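PDB 4QOL: catalase from Bacillus pumilus, which breaks hydrogen peroxide down to water and oxygen at a heme and also shows peroxidase-like reactivity, with phenolic substrates reaching the heme site. Local coordinates for residues Lys331-Gln334 with Gly335-Ser339; Val412-Lys415 with Ile416-Pro419; Ser319-Val322 with Pro323-Ala327; Gln264-Pro267 with Leu268-Asp272. All coordinates share one frame; numbering follows the deposited sequence.

Contact 1 (Lys331-Gln334 with Gly335-Ser339); sequences KLLQ and GRLFS. With HEM (protoporphyrin IX containing Fe), chain E.
Leu333 carries CG anti to its backbone nitrogen (chi1 174°), which sends CD1 one helical turn along to meet CD2 of Leu337 at 4.0 Å. Three bonds out from CA, Arg336 bends instead: its chi3 of 72° folds the guanidinium over the porphyrin. One face of that group lies above the pyrrole ring containing C2C of the heme, with C2C under its centre, and Arg336 NH2 comes to 3.3 Å from heme C4C. The aliphatic part follows the same surface, CG of Arg336 standing 3.5 Å from heme C3B. Beside it, Leu332 rests CD1 on the vinyl carbon CBB of the heme at 3.6 Å, an apolar residue suited to an apolar substituent. Helical backbone bonds set the spacing: Leu337 N donates to Leu333 O at 3.1 Å with an N-H...O angle of 149°, while the bond from Arg336 N to Leu332 O is weak.

The guanidinium is held in place by Tyr340 OH and Val128 O at NH2 and by His200 NE2 at NH1. With a leucine in place of Arg336, the hydroxyl of Tyr340 and the ring of His200 would probably lose their guanidinium partner, and the heme face its flat polar cover. The spacing of Arg336 and Tyr340 matches the proximal signature of catalases, in which the tyrosine binds the iron. By analogy, the arginine is likely to polarise that phenol oxygen and so tune the heme's reactivity.

Contact 2 (Val412-Lys415 with Ile416-Pro419); sequences VRQK and IEKP
Lys415 and Ile416 continue a nearly straight, extended chain, with backbone angles in the polyproline-like region and no hydrogen bond between the two segments. The bend comes at Lys418, whose positive phi of 48° turns the chain and lets Pro419 face back toward Lys415.

The side-chain meeting is aliphatic. With CG anti to the backbone nitrogen (chi1 -168°), the methylenes of Lys415 pass beside the next residue, CG lying 3.3 Å from Ile416 N. Farther out, CD of Lys415 reaches CB of Pro419 at 4.1 Å, the lysine chain crossing the proline ring at about a right angle. A lysine serves here because in this exposed residue the carbon stem packs while the charged end can probably stay in solvent. Ile416 turns from these residues and packs on Arg138, Asp277 and Asp280, and on His28 of the second subunit. Arg413 makes salt bridges to Asp36 of the second subunit and Glu401 of the fourth.

Such an irregular extended connection, leading from strand 411-412 to helix 423-431, is typical of the wrapping region of catalases that joins the barrel part to the C-terminal helices.

Contact 3 (Ser319-Val322 with Pro323-Ala327); sequences SALV and PGIEA
Val322 and Ile325 close a type II beta turn, with Ile325 N donating to Val322 O at 2.9 Å and an N-H...O angle of 155°. The sequence fits the motif well. Pro323 holds the first corner at the phi its ring allows, and Gly324 takes the second with a phi of 97°, where a side chain would press on the carbonyl oxygen of Pro323.

The last residue of the turn, Ile325, opens strand 325-327, and apolar groups join the two arms of the turn. Val322 and Ile325 lie side by side and point the same way, bringing CG2 of Val322 to 4.0 Å from CD1 of Ile325. Both also pack on Tyr125 of strand 123-130. Leu321 is long enough to reach across: its CB sits 3.4 Å from Ile325 O, and its CD2 meets CG2 of Ile325 at 4.1 Å. The other branch, CD1 of Leu321, lies 3.7 Å from Ala327 N and reaches the methyl of Ala327 (CB) at 4.4 Å. The strand and the glycine before it bond to strand 202-205, Gly324 with Val205 and Glu326 with Arg203.

At the turn's entrance the branched CB of Val322 presses on CD of Pro323 at 3.4 Å, closer than an ordinary van der Waals contact.

Contact 4 (Gln264-Pro267 with Leu268-Asp272); sequences QLMP and LSDYD
The amide of Asp270 donates to Pro267 O at 3.0 Å, with an N-H...O angle of 161°. The hydrogen runs nearly straight at the oxygen, yet the donor stands above the carbonyl plane, 55° out of it, consistent with the tight winding of the chain. The link spans three residues, the spacing of a 3-10 turn, and Tyr271 N repeats it to Leu268 O at 3.2 Å.

Winding the chain this way brings the side chain of Asp270 back over the end of the preceding segment. Its CB touches CG of Met266 at 3.7 Å, while the carboxylate lies against the proline ring, OD2 coming to 3.6 Å from CD of Pro267. Met266 has CG anti to its backbone nitrogen (chi1 171°), and this swings the chain to the side where CB of Asp270 lies. The rigid ring of Pro267 suits its place, offering CG and CD to the aspartate and CB to OG of Ser269 at 3.7 Å. The carboxylate has its polar partner in Tyr290, whose hydroxyl is hydrogen-bonded to OD2. With an alanine here, that tyrosine hydroxyl would probably lose its mate, and the proline methylenes would be left without the group that lies on them.

Around the turn, Leu268 packs on Tyr213 of strand 211-220 and Arg203 of strand 202-205. Met266, on strand 258-267, has backbone hydrogen bonding with Tyr213, and the 3-10 turn lies at the end of strand 258-267, in the loop toward strand 293-302.

Along the chain the order is contact 4, contact 3, contact 1, contact 2. Contacts 3 and 4 reach the same antiparallel sheet, their centres about 19 Å apart, without touching. Strand 325-327 of contact 3 is followed, after a short link, by helix 331-348 of contact 1, the two contact centres about 13 Å apart. Leu333 and Leu337 pack on Ala327, and Ser319 OG probably bonds to Leu337 O, so the heme-facing helix packs on strand 325-327 and the loop before it. Contacts 1 and 2, their centres about 16 Å apart, meet where Lys331 NZ lies 2.7 Å from Gln414 O; Lys418 of contact 2 makes a cation-pi contact with Tyr271 of contact 4. Contacts 1 and 2 both touch the second subunit, connecting the heme surroundings with the tetramer.

Contact 1 (Lys331-Gln334 with Gly335-Ser339)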
loop_
_atom_site.group_PDB
_atom_site.type_symbol
_atom_site.label_atom_id
_atom_site.label_comp_id
_atom_site.label_asym_id
_atom_site.label_seq_id
_atom_site.Cartn_x
_atom_site.Cartn_y
_atom_site.Cartn_z
ATOM N N LYS A 331 11.522 -28.774 -8.505
ATOM C CA LYS A 331 10.595 -27.879 -9.105
ATOM C C LYS A 331 9.789 -27.130 -7.990
ATOM O O LYS A 331 9.170 -26.132 -8.279
ATOM C CB LYS A 331 9.579 -28.587 -10.011
ATOM C CG LYS A 331 10.184 -29.280 -11.225
ATOM C CD LYS A 331 9.089 -29.932 -12.077
ATOM C CE LYS A 331 9.703 -30.899 -13.068
ATOM N NZ LYS A 331 8.627 -31.526 -13.853
ATOM N N LEU A 332 9.817 -27.691 -6.787
ATOM C CA LEU A 332 9.198 -27.047 -5.608
ATOM C C LEU A 332 10.124 -25.877 -5.188
ATOM O O LEU A 332 9.655 -24.717 -5.124
ATOM C CB LEU A 332 9.039 -28.103 -4.514
ATOM C CG LEU A 332 8.185 -27.602 -3.329
ATOM C CD1 LEU A 332 6.713 -27.513 -3.722
ATOM C CD2 LEU A 332 8.434 -28.533 -2.188
ATOM N N LEU A 333 11.417 -26.157 -5.079
ATOM C CA LEU A 333 12.434 -25.087 -4.809
ATOM C C LEU A 333 12.384 -23.966 -5.851
ATOM O O LEU A 333 12.415 -22.783 -5.497
ATOM C CB LEU A 333 13.806 -25.672 -4.743
ATOM C CG LEU A 333 14.976 -24.689 -4.607
ATOM C CD1 LEU A 333 14.854 -23.827 -3.368
ATOM C CD2 LEU A 333 16.301 -25.500 -4.579
ATOM N N GLN A 334 12.288 -24.335 -7.105
ATOM C CA GLN A 334 12.296 -23.335 -8.140
ATOM C C GLN A 334 11.249 -22.221 -7.938
ATOM O O GLN A 334 11.541 -21.059 -8.134
ATOM C CB GLN A 334 12.174 -23.971 -9.528
ATOM C CG GLN A 334 13.336 -24.879 -9.907
ATOM C CD GLN A 334 14.525 -24.173 -10.495
ATOM O OE1 GLN A 334 14.381 -23.383 -11.422
ATOM N NE2 GLN A 334 15.683 -24.408 -9.952
ATOM N N GLY A 335 10.033 -22.598 -7.613
ATOM C CA GLY A 335 9.005 -21.632 -7.340
ATOM C C GLY A 335 9.296 -20.774 -6.134
ATOM O O GLY A 335 8.920 -19.591 -6.090
ATOM N N ARG A 336 9.856 -21.385 -5.104
ATOM C CA ARG A 336 10.188 -20.636 -3.855
ATOM C C ARG A 336 11.122 -19.538 -4.129
ATOM O O ARG A 336 11.083 -18.482 -3.526
ATOM C CB ARG A 336 10.770 -21.596 -2.795
ATOM C CG ARG A 336 9.812 -22.680 -2.301
ATOM C CD ARG A 336 10.488 -23.614 -1.287
ATOM N NE ARG A 336 10.689 -22.906 0.002
ATOM C CZ ARG A 336 11.573 -23.233 0.923
ATOM N NH1 ARG A 336 12.369 -24.221 0.708
ATOM N NH2 ARG A 336 11.659 -22.562 2.059
ATOM N N LEU A 337 12.052 -19.778 -5.073
ATOM C CA LEU A 337 13.028 -18.766 -5.397
ATOM C C LEU A 337 12.338 -17.429 -5.762
ATOM O O LEU A 337 12.872 -16.367 -5.468
ATOM C CB LEU A 337 13.864 -19.205 -6.624
ATOM C CG LEU A 337 14.631 -20.528 -6.489
ATOM C CD1 LEU A 337 15.329 -20.932 -7.810
ATOM C CD2 LEU A 337 15.650 -20.423 -5.358
ATOM N N PHE A 338 11.224 -17.527 -6.441
ATOM C CA PHE A 338 10.368 -16.365 -6.812
ATOM C C PHE A 338 9.460 -15.878 -5.646
ATOM O O PHE A 338 9.395 -14.685 -5.387
ATOM C CB PHE A 338 9.514 -16.682 -8.042
ATOM C CG PHE A 338 8.424 -15.670 -8.270
ATOM C CD1 PHE A 338 8.779 -14.394 -8.673
ATOM C CD2 PHE A 338 7.114 -15.929 -7.955
ATOM C CE1 PHE A 338 7.821 -13.415 -8.783
ATOM C CE2 PHE A 338 6.127 -14.954 -8.145
ATOM C CZ PHE A 338 6.495 -13.714 -8.573
ATOM N N SER A 339 8.707 -16.811 -5.014
ATOM C CA SER A 339 7.587 -16.473 -4.163
ATOM C C SER A 339 8.014 -15.695 -2.930
ATOM O O SER A 339 7.291 -14.784 -2.512
ATOM C CB SER A 339 6.797 -17.758 -3.814
ATOM O OG SER A 339 5.903 -17.534 -2.718
HETATM C CHA HEM E . 7.266 -18.761 4.654
HETATM C CHB HEM E . 5.969 -19.765 0.088
HETATM C CHC HEM E . 7.648 -24.410 0.722
HETATM C CHD HEM E . 9.516 -23.025 4.973
HETATM C C1A HEM E . 6.740 -18.654 3.376
HETATM C C2A HEM E . 6.085 -17.499 2.840
HETATM C C3A HEM E . 5.726 -17.783 1.558
HETATM C C4A HEM E . 6.156 -19.097 1.299
HETATM C CMA HEM E . 5.092 -16.946 0.486
HETATM C CAA HEM E . 5.901 -16.213 3.580
HETATM C CBA HEM E . 7.305 -15.580 3.678
HETATM C CGA HEM E . 7.261 -14.204 4.228
HETATM O O1A HEM E . 8.336 -13.686 4.592
HETATM O O2A HEM E . 6.202 -13.536 4.231
HETATM C C1B HEM E . 6.316 -21.135 -0.075
HETATM C C2B HEM E . 6.066 -21.838 -1.296
HETATM C C3B HEM E . 6.504 -23.127 -1.137
HETATM C C4B HEM E . 7.098 -23.218 0.205
HETATM C CMB HEM E . 5.434 -21.227 -2.520
HETATM C CAB HEM E . 6.510 -24.235 -2.094
HETATM C CBB HEM E . 6.313 -23.977 -3.390
HETATM C C1C HEM E . 8.315 -24.427 1.947
HETATM C C2C HEM E . 9.199 -25.413 2.319
HETATM C C3C HEM E . 9.703 -25.035 3.525
HETATM C C4C HEM E . 9.189 -23.762 3.868
HETATM C CMC HEM E . 9.427 -26.694 1.545
HETATM C CAC HEM E . 10.738 -25.704 4.238
HETATM C CBC HEM E . 11.589 -26.431 3.535
HETATM C C1D HEM E . 9.017 -21.731 5.187
HETATM C C2D HEM E . 9.313 -20.998 6.418
HETATM C C3D HEM E . 8.676 -19.824 6.369
HETATM C C4D HEM E . 7.994 -19.836 5.079
HETATM C CMD HEM E . 10.172 -21.557 7.513
HETATM C CAD HEM E . 8.686 -18.715 7.391
HETATM C CBD HEM E . 9.995 -17.927 7.159
HETATM C CGD HEM E . 9.976 -16.864 8.218
HETATM O O1D HEM E . 10.365 -17.184 9.335
HETATM O O2D HEM E . 9.581 -15.692 7.977
HETATM N NA HEM E . 6.810 -19.647 2.395
HETATM N NB HEM E . 6.923 -22.005 0.755
HETATM N NC HEM E . 8.365 -23.388 2.850
HETATM N ND HEM E . 8.226 -21.009 4.400
HETATM FE FE HEM E . 7.602 -21.493 2.651
#

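Contact 2 (Val412-Lys415 with Ile416-Pro419)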
loop_
_atom_site.group_PDB
_atom_site.type_symbol
_atom_site.label_atom_id
_atom_site.label_comp_id
_atom_site.label_asym_id
_atom_site.label_seq_id
_atom_site.Cartn_x
_atom_site.Cartn_y
_atom_site.Cartn_z
ATOM N N VAL A 412 8.765 -28.113 -21.403
ATOM C CA VAL A 412 7.672 -29.033 -21.177
ATOM C C VAL A 412 6.990 -28.727 -19.852
ATOM O O VAL A 412 7.610 -28.215 -18.926
ATOM C CB VAL A 412 8.218 -30.472 -21.185
ATOM C CG1 VAL A 412 7.129 -31.501 -21.341
ATOM C CG2 VAL A 412 9.200 -30.658 -22.333
ATOM N N ARG A 413 5.735 -29.131 -19.750
ATOM C CA ARG A 413 5.040 -29.335 -18.471
ATOM C C ARG A 413 4.747 -30.843 -18.338
ATOM O O ARG A 413 3.843 -31.383 -18.966
ATOM C CB ARG A 413 3.733 -28.572 -18.444
ATOM C CG ARG A 413 3.895 -27.057 -18.495
ATOM C CD ARG A 413 2.519 -26.464 -18.444
ATOM N NE ARG A 413 2.527 -25.023 -18.670
ATOM C CZ ARG A 413 2.588 -24.096 -17.749
ATOM N NH1 ARG A 413 2.497 -22.791 -18.178
ATOM N NH2 ARG A 413 2.758 -24.399 -16.443
ATOM N N GLN A 414 5.511 -31.487 -17.477
ATOM C CA GLN A 414 5.481 -32.918 -17.342
ATOM C C GLN A 414 6.067 -33.344 -16.000
ATOM O O GLN A 414 7.137 -32.874 -15.599
ATOM C CB GLN A 414 6.367 -33.501 -18.483
ATOM C CG GLN A 414 6.424 -35.008 -18.648
ATOM C CD GLN A 414 7.464 -35.349 -19.750
ATOM O OE1 GLN A 414 7.718 -34.542 -20.653
ATOM N NE2 GLN A 414 8.077 -36.510 -19.646
ATOM N N LYS A 415 5.448 -34.328 -15.375
ATOM C CA LYS A 415 5.932 -34.853 -14.096
ATOM C C LYS A 415 7.283 -35.482 -14.218
ATOM O O LYS A 415 7.644 -35.998 -15.270
ATOM C CB LYS A 415 4.875 -35.833 -13.497
ATOM C CG LYS A 415 5.130 -36.216 -12.043
ATOM C CD LYS A 415 4.446 -37.521 -11.664
ATOM C CE LYS A 415 2.950 -37.382 -11.637
ATOM N NZ LYS A 415 2.371 -38.653 -11.106
ATOM N N ILE A 416 8.103 -35.352 -13.172
ATOM C CA ILE A 416 9.354 -36.034 -13.137
ATOM C C ILE A 416 9.184 -37.548 -13.369
ATOM O O ILE A 416 8.125 -38.170 -13.092
ATOM C CB ILE A 416 10.097 -35.887 -11.783
ATOM C CG1 ILE A 416 9.175 -36.320 -10.610
ATOM C CG2 ILE A 416 10.598 -34.460 -11.598
ATOM C CD1 ILE A 416 9.941 -36.667 -9.377
ATOM N N GLU A 417 10.257 -38.135 -13.886
ATOM C CA GLU A 417 10.346 -39.594 -13.936
ATOM C C GLU A 417 10.605 -40.156 -12.566
ATOM O O GLU A 417 11.000 -39.439 -11.653
ATOM C CB GLU A 417 11.475 -40.016 -14.897
ATOM C CG GLU A 417 11.183 -39.554 -16.326
ATOM C CD GLU A 417 10.122 -40.355 -17.079
ATOM O OE1 GLU A 417 10.045 -40.125 -18.314
ATOM O OE2 GLU A 417 9.351 -41.181 -16.467
ATOM N N LYS A 418 10.367 -41.438 -12.422
ATOM C CA LYS A 418 10.530 -42.146 -11.143
ATOM C C LYS A 418 9.872 -41.436 -9.940
ATOM O O LYS A 418 10.512 -41.306 -8.904
ATOM C CB LYS A 418 12.003 -42.367 -10.797
ATOM C CG LYS A 418 12.905 -42.912 -11.908
ATOM C CD LYS A 418 14.376 -42.963 -11.391
ATOM C CE LYS A 418 15.230 -41.692 -11.414
ATOM N NZ LYS A 418 16.650 -41.988 -10.996
ATOM N N PRO A 419 8.584 -41.148 -10.025
ATOM C CA PRO A 419 7.987 -40.437 -8.863
ATOM C C PRO A 419 7.923 -41.297 -7.642
ATOM O O PRO A 419 8.054 -40.754 -6.537
ATOM C CB PRO A 419 6.570 -40.106 -9.332
ATOM C CG PRO A 419 6.278 -41.058 -10.467
ATOM C CD PRO A 419 7.632 -41.248 -11.144
#

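Contact 3 (Ser319-Val322 with Pro323-Ala327)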
loop_
_atom_site.group_PDB
_atom_site.type_symbol
_atom_site.label_atom_id
_atom_site.label_comp_id
_atom_site.label_asym_id
_atom_site.label_seq_id
_atom_site.Cartn_x
_atom_site.Cartn_y
_atom_site.Cartn_z
ATOM N N SER A 319 16.232 -18.198 -2.372
ATOM C CA SER A 319 17.060 -17.566 -3.409
ATOM C C SER A 319 18.088 -16.634 -2.880
ATOM O O SER A 319 18.890 -16.164 -3.639
ATOM C CB SER A 319 16.219 -16.869 -4.481
ATOM O OG SER A 319 15.194 -16.049 -3.909
ATOM N N ALA A 320 18.235 -16.493 -1.577
ATOM C CA ALA A 320 19.361 -15.732 -1.021
ATOM C C ALA A 320 20.525 -16.726 -0.889
ATOM O O ALA A 320 20.839 -17.231 0.194
ATOM C CB ALA A 320 18.964 -15.181 0.380
ATOM N N LEU A 321 21.161 -16.982 -1.993
ATOM C CA LEU A 321 22.273 -17.954 -2.090
ATOM C C LEU A 321 23.583 -17.205 -2.146
ATOM O O LEU A 321 23.592 -16.024 -2.529
ATOM C CB LEU A 321 22.047 -18.781 -3.343
ATOM C CG LEU A 321 20.812 -19.683 -3.339
ATOM C CD1 LEU A 321 20.335 -20.054 -4.732
ATOM C CD2 LEU A 321 21.033 -20.924 -2.509
ATOM N N VAL A 322 24.678 -17.860 -1.783
ATOM C CA VAL A 322 25.977 -17.242 -1.760
ATOM C C VAL A 322 26.897 -18.067 -2.659
ATOM O O VAL A 322 26.559 -19.237 -2.952
ATOM C CB VAL A 322 26.554 -17.079 -0.345
ATOM C CG1 VAL A 322 25.770 -16.014 0.440
ATOM C CG2 VAL A 322 26.589 -18.377 0.419
ATOM N N PRO A 323 27.974 -17.453 -3.136
ATOM C CA PRO A 323 28.831 -18.163 -4.050
ATOM C C PRO A 323 29.262 -19.492 -3.481
ATOM O O PRO A 323 29.700 -19.566 -2.318
ATOM C CB PRO A 323 30.016 -17.175 -4.242
ATOM C CG PRO A 323 29.411 -15.850 -4.059
ATOM C CD PRO A 323 28.436 -16.058 -2.940
ATOM N N GLY A 324 29.117 -20.540 -4.314
ATOM C CA GLY A 324 29.379 -21.940 -3.895
ATOM C C GLY A 324 28.171 -22.750 -3.473
ATOM O O GLY A 324 28.252 -23.944 -3.259
ATOM N N ILE A 325 27.030 -22.063 -3.311
ATOM C CA ILE A 325 25.769 -22.747 -2.969
ATOM C C ILE A 325 24.695 -22.292 -3.919
ATOM O O ILE A 325 24.415 -21.088 -4.019
ATOM C CB ILE A 325 25.342 -22.402 -1.549
ATOM C CG1 ILE A 325 26.453 -22.665 -0.521
ATOM C CG2 ILE A 325 24.131 -23.241 -1.133
ATOM C CD1 ILE A 325 26.187 -22.296 0.934
ATOM N N GLU A 326 24.140 -23.251 -4.649
ATOM C CA GLU A 326 23.208 -22.993 -5.735
ATOM C C GLU A 326 21.916 -23.813 -5.586
ATOM O O GLU A 326 21.891 -24.809 -4.877
ATOM C CB GLU A 326 23.888 -23.282 -7.068
ATOM C CG GLU A 326 24.978 -22.243 -7.330
ATOM C CD GLU A 326 25.734 -22.388 -8.608
ATOM O OE1 GLU A 326 25.211 -23.014 -9.540
ATOM O OE2 GLU A 326 26.862 -21.814 -8.675
ATOM N N ALA A 327 20.856 -23.369 -6.277
ATOM C CA ALA A 327 19.606 -24.154 -6.322
ATOM C C ALA A 327 19.843 -25.444 -7.070
ATOM O O ALA A 327 20.710 -25.518 -7.972
ATOM C CB ALA A 327 18.490 -23.343 -6.980
#

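Contact 4 (Gln264-Pro267 with Leu268-Asp272)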
loop_
_atom_site.group_PDB
_atom_site.type_symbol
_atom_site.label_atom_id
_atom_site.label_comp_id
_atom_site.label_asym_id
_atom_site.label_seq_id
_atom_site.Cartn_x
_atom_site.Cartn_y
_atom_site.Cartn_z
ATOM N N GLN A 264 24.634 -34.260 3.930
ATOM C CA GLN A 264 24.901 -35.414 3.068
ATOM C C GLN A 264 25.301 -34.924 1.695
ATOM O O GLN A 264 24.771 -33.915 1.205
ATOM C CB GLN A 264 23.608 -36.256 2.909
ATOM C CG GLN A 264 23.029 -36.860 4.158
ATOM C CD GLN A 264 21.650 -37.463 3.906
ATOM O OE1 GLN A 264 20.660 -36.746 3.791
ATOM N NE2 GLN A 264 21.585 -38.791 3.814
ATOM N N LEU A 265 26.248 -35.633 1.084
ATOM C CA LEU A 265 26.772 -35.248 -0.220
ATOM C C LEU A 265 26.579 -36.412 -1.200
ATOM O O LEU A 265 26.861 -37.568 -0.860
ATOM C CB LEU A 265 28.256 -34.835 -0.138
ATOM C CG LEU A 265 28.503 -33.516 0.614
ATOM C CD1 LEU A 265 29.942 -33.408 1.071
ATOM C CD2 LEU A 265 28.127 -32.322 -0.264
ATOM N N MET A 266 26.078 -36.108 -2.390
ATOM C CA MET A 266 25.830 -37.097 -3.450
ATOM C C MET A 266 26.425 -36.612 -4.760
ATOM O O MET A 266 26.223 -35.464 -5.157
ATOM C CB MET A 266 24.317 -37.336 -3.571
ATOM C CG MET A 266 23.897 -38.158 -4.758
ATOM S SD MET A 266 22.083 -38.199 -4.956
ATOM C CE MET A 266 21.514 -39.155 -3.583
ATOM N N PRO A 267 27.184 -37.479 -5.458
ATOM C CA PRO A 267 27.554 -37.131 -6.833
ATOM C C PRO A 267 26.379 -36.893 -7.748
ATOM O O PRO A 267 25.417 -37.608 -7.678
ATOM C CB PRO A 267 28.309 -38.376 -7.336
ATOM C CG PRO A 267 28.598 -39.206 -6.150
ATOM C CD PRO A 267 27.683 -38.789 -5.024
ATOM N N LEU A 268 26.478 -35.914 -8.648
ATOM C CA LEU A 268 25.402 -35.700 -9.622
ATOM C C LEU A 268 25.112 -36.977 -10.362
ATOM O O LEU A 268 23.955 -37.264 -10.680
ATOM C CB LEU A 268 25.759 -34.627 -10.625
ATOM C CG LEU A 268 25.974 -33.223 -10.103
ATOM C CD1 LEU A 268 26.246 -32.299 -11.293
ATOM C CD2 LEU A 268 24.776 -32.754 -9.321
ATOM N N SER A 269 26.147 -37.764 -10.611
ATOM C CA SER A 269 25.985 -38.956 -11.437
ATOM C C SER A 269 25.181 -40.083 -10.767
ATOM O O SER A 269 24.844 -41.057 -11.439
ATOM C CB SER A 269 27.361 -39.505 -11.862
ATOM O OG SER A 269 28.175 -39.807 -10.745
ATOM N N ASP A 270 24.930 -39.973 -9.457
ATOM C CA ASP A 270 24.117 -40.996 -8.765
ATOM C C ASP A 270 22.659 -40.923 -9.141
ATOM O O ASP A 270 21.909 -41.880 -8.849
ATOM C CB ASP A 270 24.214 -40.878 -7.257
ATOM C CG ASP A 270 25.450 -41.587 -6.681
ATOM O OD1 ASP A 270 26.282 -42.117 -7.454
ATOM O OD2 ASP A 270 25.544 -41.683 -5.429
ATOM N N TYR A 271 22.213 -39.826 -9.786
ATOM C CA TYR A 271 20.803 -39.731 -10.222
ATOM C C TYR A 271 20.393 -41.008 -10.869
ATOM O O TYR A 271 19.327 -41.596 -10.588
ATOM C CB TYR A 271 20.580 -38.597 -11.255
ATOM C CG TYR A 271 19.162 -38.659 -11.886
ATOM C CD1 TYR A 271 18.071 -38.032 -11.280
ATOM C CD2 TYR A 271 18.913 -39.380 -13.053
ATOM C CE1 TYR A 271 16.796 -38.100 -11.825
ATOM C CE2 TYR A 271 17.636 -39.494 -13.590
ATOM C CZ TYR A 271 16.575 -38.829 -12.993
ATOM O OH TYR A 271 15.277 -38.890 -13.520
ATOM N N ASP A 272 21.230 -41.441 -11.811
ATOM C CA ASP A 272 20.724 -42.305 -12.873
ATOM C C ASP A 272 20.530 -43.710 -12.441
ATOM O O ASP A 272 19.820 -44.450 -13.118
ATOM C CB ASP A 272 21.726 -42.349 -14.049
ATOM C CG ASP A 272 21.968 -40.999 -14.631
ATOM O OD1 ASP A 272 21.071 -40.488 -15.325
ATOM O OD2 ASP A 272 23.031 -40.451 -14.328
#